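Local coordinates for protein Alpha/beta hydrolase (Xanthomonas campestris pv. campestris, PDB 2QJW) that is uncharacterised but probably acts as a hydrolase of the alpha/beta superfamily, perhaps using a serine nucleophile, at residues Arg98-Met103 against Val120-Val125; Gly84-Ala89 against Pro111-Asp116. All coordinates share one frame; numbering follows the deposited sequence.

Interaction 1. Residues Arg98-Met103 against Val120-Val125; sequences RALFLM and VPISIV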
loop_
_atom_site.group_PDB
_atom_site.type_symbol
_atom_site.label_atom_id
_atom_site.label_comp_id
_atom_site.label_asym_id
_atom_site.label_seq_id
_atom_site.Cartn_x
_atom_site.Cartn_y
_atom_site.Cartn_z
ATOM N N ARG A 98 -1.345 15.718 13.276
ATOM C CA ARG A 98 -1.092 16.020 11.899
ATOM C C ARG A 98 -1.468 14.869 10.957
ATOM O O ARG A 98 -1.971 15.057 9.872
ATOM C CB ARG A 98 0.390 16.414 11.673
ATOM C CG ARG A 98 0.717 16.804 10.277
ATOM C CD ARG A 98 -0.044 18.008 9.776
ATOM N NE ARG A 98 0.105 18.267 8.368
ATOM C CZ ARG A 98 -0.632 17.799 7.393
ATOM N NH1 ARG A 98 -1.612 16.933 7.590
ATOM N NH2 ARG A 98 -0.367 18.164 6.151
ATOM N N ALA A 99 -1.133 13.666 11.416
ATOM C CA ALA A 99 -1.318 12.419 10.620
ATOM C C ALA A 99 -1.065 11.236 11.523
ATOM O O ALA A 99 -0.484 11.374 12.596
ATOM C CB ALA A 99 -0.353 12.358 9.434
ATOM N N LEU A 100 -1.519 10.077 11.049
ATOM C CA LEU A 100 -1.504 8.848 11.823
ATOM C C LEU A 100 -0.998 7.675 10.993
ATOM O O LEU A 100 -1.551 7.406 9.915
ATOM C CB LEU A 100 -2.926 8.577 12.265
ATOM C CG LEU A 100 -3.246 7.474 13.250
ATOM C CD1 LEU A 100 -2.474 7.666 14.629
ATOM C CD2 LEU A 100 -4.775 7.382 13.440
ATOM N N PHE A 101 -0.000 6.945 11.511
ATOM C CA PHE A 101 0.574 5.790 10.840
ATOM C C PHE A 101 0.362 4.563 11.717
ATOM O O PHE A 101 0.870 4.507 12.848
ATOM C CB PHE A 101 2.056 5.945 10.514
ATOM C CG PHE A 101 2.600 4.803 9.751
ATOM C CD1 PHE A 101 2.285 4.651 8.443
ATOM C CD2 PHE A 101 3.407 3.881 10.352
ATOM C CE1 PHE A 101 2.820 3.587 7.710
ATOM C CE2 PHE A 101 3.911 2.801 9.636
ATOM C CZ PHE A 101 3.613 2.644 8.315
ATOM N N LEU A 102 -0.393 3.606 11.209
ATOM C CA LEU A 102 -0.781 2.453 12.029
ATOM C C LEU A 102 -0.343 1.167 11.420
ATOM O O LEU A 102 -0.751 0.809 10.342
ATOM C CB LEU A 102 -2.280 2.421 12.150
ATOM C CG LEU A 102 -3.037 3.681 12.567
ATOM C CD1 LEU A 102 -4.585 3.520 12.631
ATOM C CD2 LEU A 102 -2.529 4.149 13.936
HETATM N N MSE A 103 0.515 0.432 12.122
HETATM C CA MSE A 103 0.900 -0.947 11.753
HETATM C C MSE A 103 -0.000 -1.911 12.547
HETATM O O MSE A 103 -0.158 -1.752 13.752
HETATM C CB MSE A 103 2.347 -1.240 11.993
HETATM C CG MSE A 103 3.294 -0.289 11.230
HETATM SE SE MSE A 103 5.138 -0.576 11.514
HETATM C CE MSE A 103 5.161 0.117 13.256
ATOM N N VAL A 120 -7.937 12.929 10.035
ATOM C CA VAL A 120 -6.690 13.384 9.494
ATOM C C VAL A 120 -6.093 12.287 8.580
ATOM O O VAL A 120 -6.637 11.188 8.529
ATOM C CB VAL A 120 -5.732 13.732 10.629
ATOM C CG1 VAL A 120 -6.393 14.818 11.535
ATOM C CG2 VAL A 120 -5.322 12.524 11.483
ATOM N N PRO A 121 -5.017 12.581 7.846
ATOM C CA PRO A 121 -4.426 11.496 7.010
ATOM C C PRO A 121 -4.051 10.271 7.855
ATOM O O PRO A 121 -3.426 10.417 8.914
ATOM C CB PRO A 121 -3.237 12.141 6.421
ATOM C CG PRO A 121 -3.580 13.644 6.420
ATOM C CD PRO A 121 -4.339 13.875 7.647
ATOM N N ILE A 122 -4.525 9.114 7.422
ATOM C CA ILE A 122 -4.239 7.824 8.070
ATOM C C ILE A 122 -3.645 6.902 7.033
ATOM O O ILE A 122 -4.205 6.788 5.929
ATOM C CB ILE A 122 -5.492 7.185 8.667
ATOM C CG1 ILE A 122 -6.133 8.148 9.706
ATOM C CG2 ILE A 122 -5.196 5.813 9.259
ATOM C CD1 ILE A 122 -7.548 7.732 10.132
ATOM N N SER A 123 -2.516 6.285 7.377
ATOM C CA SER A 123 -1.872 5.277 6.547
ATOM C C SER A 123 -1.679 4.041 7.407
ATOM O O SER A 123 -1.165 4.153 8.502
ATOM C CB SER A 123 -0.577 5.788 5.985
ATOM O OG SER A 123 0.090 4.828 5.222
ATOM N N ILE A 124 -2.084 2.884 6.881
ATOM C CA ILE A 124 -2.109 1.632 7.613
ATOM C C ILE A 124 -1.297 0.620 6.841
ATOM O O ILE A 124 -1.402 0.536 5.611
ATOM C CB ILE A 124 -3.576 1.106 7.794
ATOM C CG1 ILE A 124 -4.486 2.156 8.448
ATOM C CG2 ILE A 124 -3.597 -0.231 8.554
ATOM C CD1 ILE A 124 -5.956 1.823 8.238
ATOM N N VAL A 125 -0.520 -0.162 7.568
ATOM C CA VAL A 125 0.143 -1.376 7.036
ATOM C C VAL A 125 -0.428 -2.553 7.812
ATOM O O VAL A 125 -0.277 -2.591 9.011
ATOM C CB VAL A 125 1.677 -1.376 7.083
ATOM C CG1 VAL A 125 2.260 -2.666 6.496
ATOM C CG2 VAL A 125 2.167 -0.154 6.320
#
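The Phe101 ring packs obliquely against Ser123 and Val125 on one face of a parallel strand pair. Its CG is anti to the backbone N, beside the carbonyl carbon (chi1 -176°), and the end of the ring approaches strand 122-127: CZ lies 3.7 Å from Val125 CG2, and CD1 sits 3.5 Å from Ser123 O. On the other face, Leu100 and Ile122 run side by side and point the same way, Leu100 CD2 to Ile122 CG1 being 4.0 Å. Leu102 reaches back across to the same isoleucine, placing CD1 4.1 Å from Ile122 CG2.

Four backbone hydrogen bonds set this register: Leu100 N to Pro121 O, Ser123 N to Leu100 O, Leu102 N to Ser123 O and Val125 N to Leu102 O. Each spans 2.9 Å, and the strand axes diverge by only 14°. Leu100 and Leu102 thus bond through both N and O, as expected of parallel pairing, while CA-H groups add weaker CA-H...O contacts, such as Ile124 CA to Leu102 O at 3.2 Å. At the start of the two segments, the Arg98 guanidinium meets Pro121 edge-on, NH1 to CG 4.0 Å.

Farther out, helix 162-174 covers the Phe101 face, where Phe169 meets the ring with planes about 45° apart; Trp141 of helix 135-145 packs on Ile122 and Ile124. Strand 76-81 pairs with the far edge of 99-103, an interior strand of the central alpha/beta-hydrolase sheet. Across Ala99-Met103 and Ile122-Val125 the chemistry is that of a buried sheet core: polar backbone groups pair between strands, while mainly apolar side chains fill both faces.

Interaction 2. Residues Gly84-Ala89 against Pro111-Asp116; sequences GSYIAA and PLPALD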
loop_
_atom_site.group_PDB
_atom_site.type_symbol
_atom_site.label_atom_id
_atom_site.label_comp_id
_atom_site.label_asym_id
_atom_site.label_seq_id
_atom_site.Cartn_x
_atom_site.Cartn_y
_atom_site.Cartn_z
ATOM N N GLY A 84 0.139 -0.334 20.261
ATOM C CA GLY A 84 0.659 1.026 20.043
ATOM C C GLY A 84 -0.134 1.778 19.026
ATOM O O GLY A 84 -0.323 2.997 19.151
ATOM N N SER A 85 -0.618 1.077 17.984
ATOM C CA SER A 85 -1.496 1.716 17.027
ATOM C C SER A 85 -2.843 2.104 17.614
ATOM O O SER A 85 -3.363 3.161 17.290
ATOM C CB SER A 85 -1.725 0.823 15.800
ATOM O OG SER A 85 -0.538 0.708 15.072
ATOM N N TYR A 86 -3.382 1.201 18.428
ATOM C CA TYR A 86 -4.650 1.450 19.070
ATOM C C TYR A 86 -4.529 2.730 19.891
ATOM O O TYR A 86 -5.358 3.611 19.756
ATOM C CB TYR A 86 -5.005 0.304 19.968
ATOM C CG TYR A 86 -6.243 0.576 20.754
ATOM C CD1 TYR A 86 -7.506 0.463 20.189
ATOM C CD2 TYR A 86 -6.153 0.978 22.069
ATOM C CE1 TYR A 86 -8.696 0.716 20.917
ATOM C CE2 TYR A 86 -7.327 1.256 22.832
ATOM C CZ TYR A 86 -8.591 1.124 22.260
ATOM O OH TYR A 86 -9.685 1.397 23.017
ATOM N N ILE A 87 -3.492 2.870 20.696
ATOM C CA ILE A 87 -3.475 4.087 21.537
ATOM C C ILE A 87 -3.150 5.365 20.735
ATOM O O ILE A 87 -3.638 6.447 21.046
ATOM C CB ILE A 87 -2.562 3.947 22.774
ATOM C CG1 ILE A 87 -1.101 3.711 22.415
ATOM C CG2 ILE A 87 -3.116 2.842 23.687
ATOM C CD1 ILE A 87 -0.156 3.879 23.609
ATOM N N ALA A 88 -2.364 5.238 19.662
ATOM C CA ALA A 88 -2.070 6.385 18.808
ATOM C C ALA A 88 -3.350 6.887 18.214
ATOM O O ALA A 88 -3.657 8.066 18.198
ATOM C CB ALA A 88 -1.028 5.984 17.722
ATOM N N ALA A 89 -4.165 5.972 17.695
ATOM C CA ALA A 89 -5.431 6.350 17.125
ATOM C C ALA A 89 -6.368 7.010 18.138
ATOM O O ALA A 89 -6.898 8.058 17.870
ATOM C CB ALA A 89 -6.081 5.110 16.446
ATOM N N PRO A 111 -13.441 -4.770 26.548
ATOM C CA PRO A 111 -14.363 -3.777 27.083
ATOM C C PRO A 111 -13.977 -2.321 26.820
ATOM O O PRO A 111 -14.755 -1.439 27.115
ATOM C CB PRO A 111 -14.305 -4.056 28.597
ATOM C CG PRO A 111 -12.930 -4.517 28.787
ATOM C CD PRO A 111 -12.585 -5.333 27.612
ATOM N N LEU A 112 -12.809 -2.061 26.214
ATOM C CA LEU A 112 -12.424 -0.688 25.896
ATOM C C LEU A 112 -13.036 -0.247 24.540
ATOM O O LEU A 112 -13.525 -1.087 23.763
ATOM C CB LEU A 112 -10.891 -0.493 25.873
ATOM C CG LEU A 112 -10.210 -0.455 27.261
ATOM C CD1 LEU A 112 -8.714 -0.209 27.189
ATOM C CD2 LEU A 112 -10.863 0.634 28.149
ATOM N N PRO A 113 -13.074 1.064 24.295
ATOM C CA PRO A 113 -13.649 1.526 23.040
ATOM C C PRO A 113 -13.006 0.921 21.779
ATOM O O PRO A 113 -11.799 0.608 21.762
ATOM C CB PRO A 113 -13.409 3.031 23.079
ATOM C CG PRO A 113 -13.293 3.362 24.528
ATOM C CD PRO A 113 -12.681 2.187 25.168
ATOM N N ALA A 114 -13.847 0.691 20.788
ATOM C CA ALA A 114 -13.409 0.248 19.478
ATOM C C ALA A 114 -12.466 1.297 18.896
ATOM O O ALA A 114 -12.454 2.482 19.277
ATOM C CB ALA A 114 -14.595 0.073 18.577
ATOM N N LEU A 115 -11.624 0.812 18.003
ATOM C CA LEU A 115 -10.669 1.676 17.337
ATOM C C LEU A 115 -11.373 2.812 16.662
ATOM O O LEU A 115 -12.339 2.612 15.963
ATOM C CB LEU A 115 -9.935 0.892 16.275
ATOM C CG LEU A 115 -8.748 1.556 15.526
ATOM C CD1 LEU A 115 -7.520 1.818 16.440
ATOM C CD2 LEU A 115 -8.406 0.751 14.316
ATOM N N ASP A 116 -10.850 4.037 16.866
ATOM C CA ASP A 116 -11.324 5.244 16.187
ATOM C C ASP A 116 -10.136 6.175 16.088
ATOM O O ASP A 116 -9.152 5.996 16.763
ATOM C CB ASP A 116 -12.510 5.860 16.926
ATOM C CG ASP A 116 -13.300 6.843 16.101
ATOM O OD1 ASP A 116 -13.187 6.868 14.890
ATOM O OD2 ASP A 116 -14.134 7.527 16.721
#
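Tyr86 reaches from its helix to the loop 111-116 and supplies the one hydrogen bond across this contact, OH to Pro113 O at 2.6 Å. The acceptor lies in the plane of the ring, at its edge; Pro113 O also lies 3.2 Å from Tyr86 CE1. The C=O...OH angle is 135° and the phenol oxygen is tilted 18° from the carbonyl plane, so the hydroxyl comes in off the line of the C=O bond. CG is anti to the backbone N, beside the carbonyl carbon (chi1 174°). The same hydroxyl packs against aliphatic carbon, with Leu112 CB 3.6 Å from OH.

The apolar part centres on one methyl. Leu115 CD1 lies 3.6 Å from Ala89 CB and 4.0 Å from Tyr86 CD1; the tyrosine and leucine side chains slide past each other in opposite directions. Ala89 CB in addition abuts the backbone carbonyl of Asp116, 3.2 Å from its O, a tight van der Waals approach.

The contact joins the loop between strands 99-103 and 122-127 to helix 83-92, which carries Gly84, the last glycine of a GxSxG pattern consistent with an alpha/beta-hydrolase nucleophile elbow. Gln90 NE2 bonds to Ala114 O, a second polar tie. Asp116 OD1 forms a salt bridge with Arg145, and Leu115 O accepts from Trp141 NE1, linking the loop to helix 135-145. Elsewhere on helix 83-92, Ile87 packs on helix 56-71, while Ala88 and Ala89 touch Leu100 of strand 99-103.

From the N terminus, the chain enters helix 83-92 at the probable nucleophile elbow, then turns into strand 99-103, runs through the loop containing 111-116 and returns as strand 122-127. Interaction 2 closes first, bringing 111-116 back to the helix; interaction 1 closes later, pairing 120-125 with 98-103. Their segments alternate, so the two closures cross. They also touch: Ser85 OG lies 2.8 Å from Met103 O, a probable hydrogen bond, and Leu100 CD2 packs 3.9 Å from Ala89 CA. Together they tie helix 83-92, two adjacent sheet strands and the intervening loop into one unit.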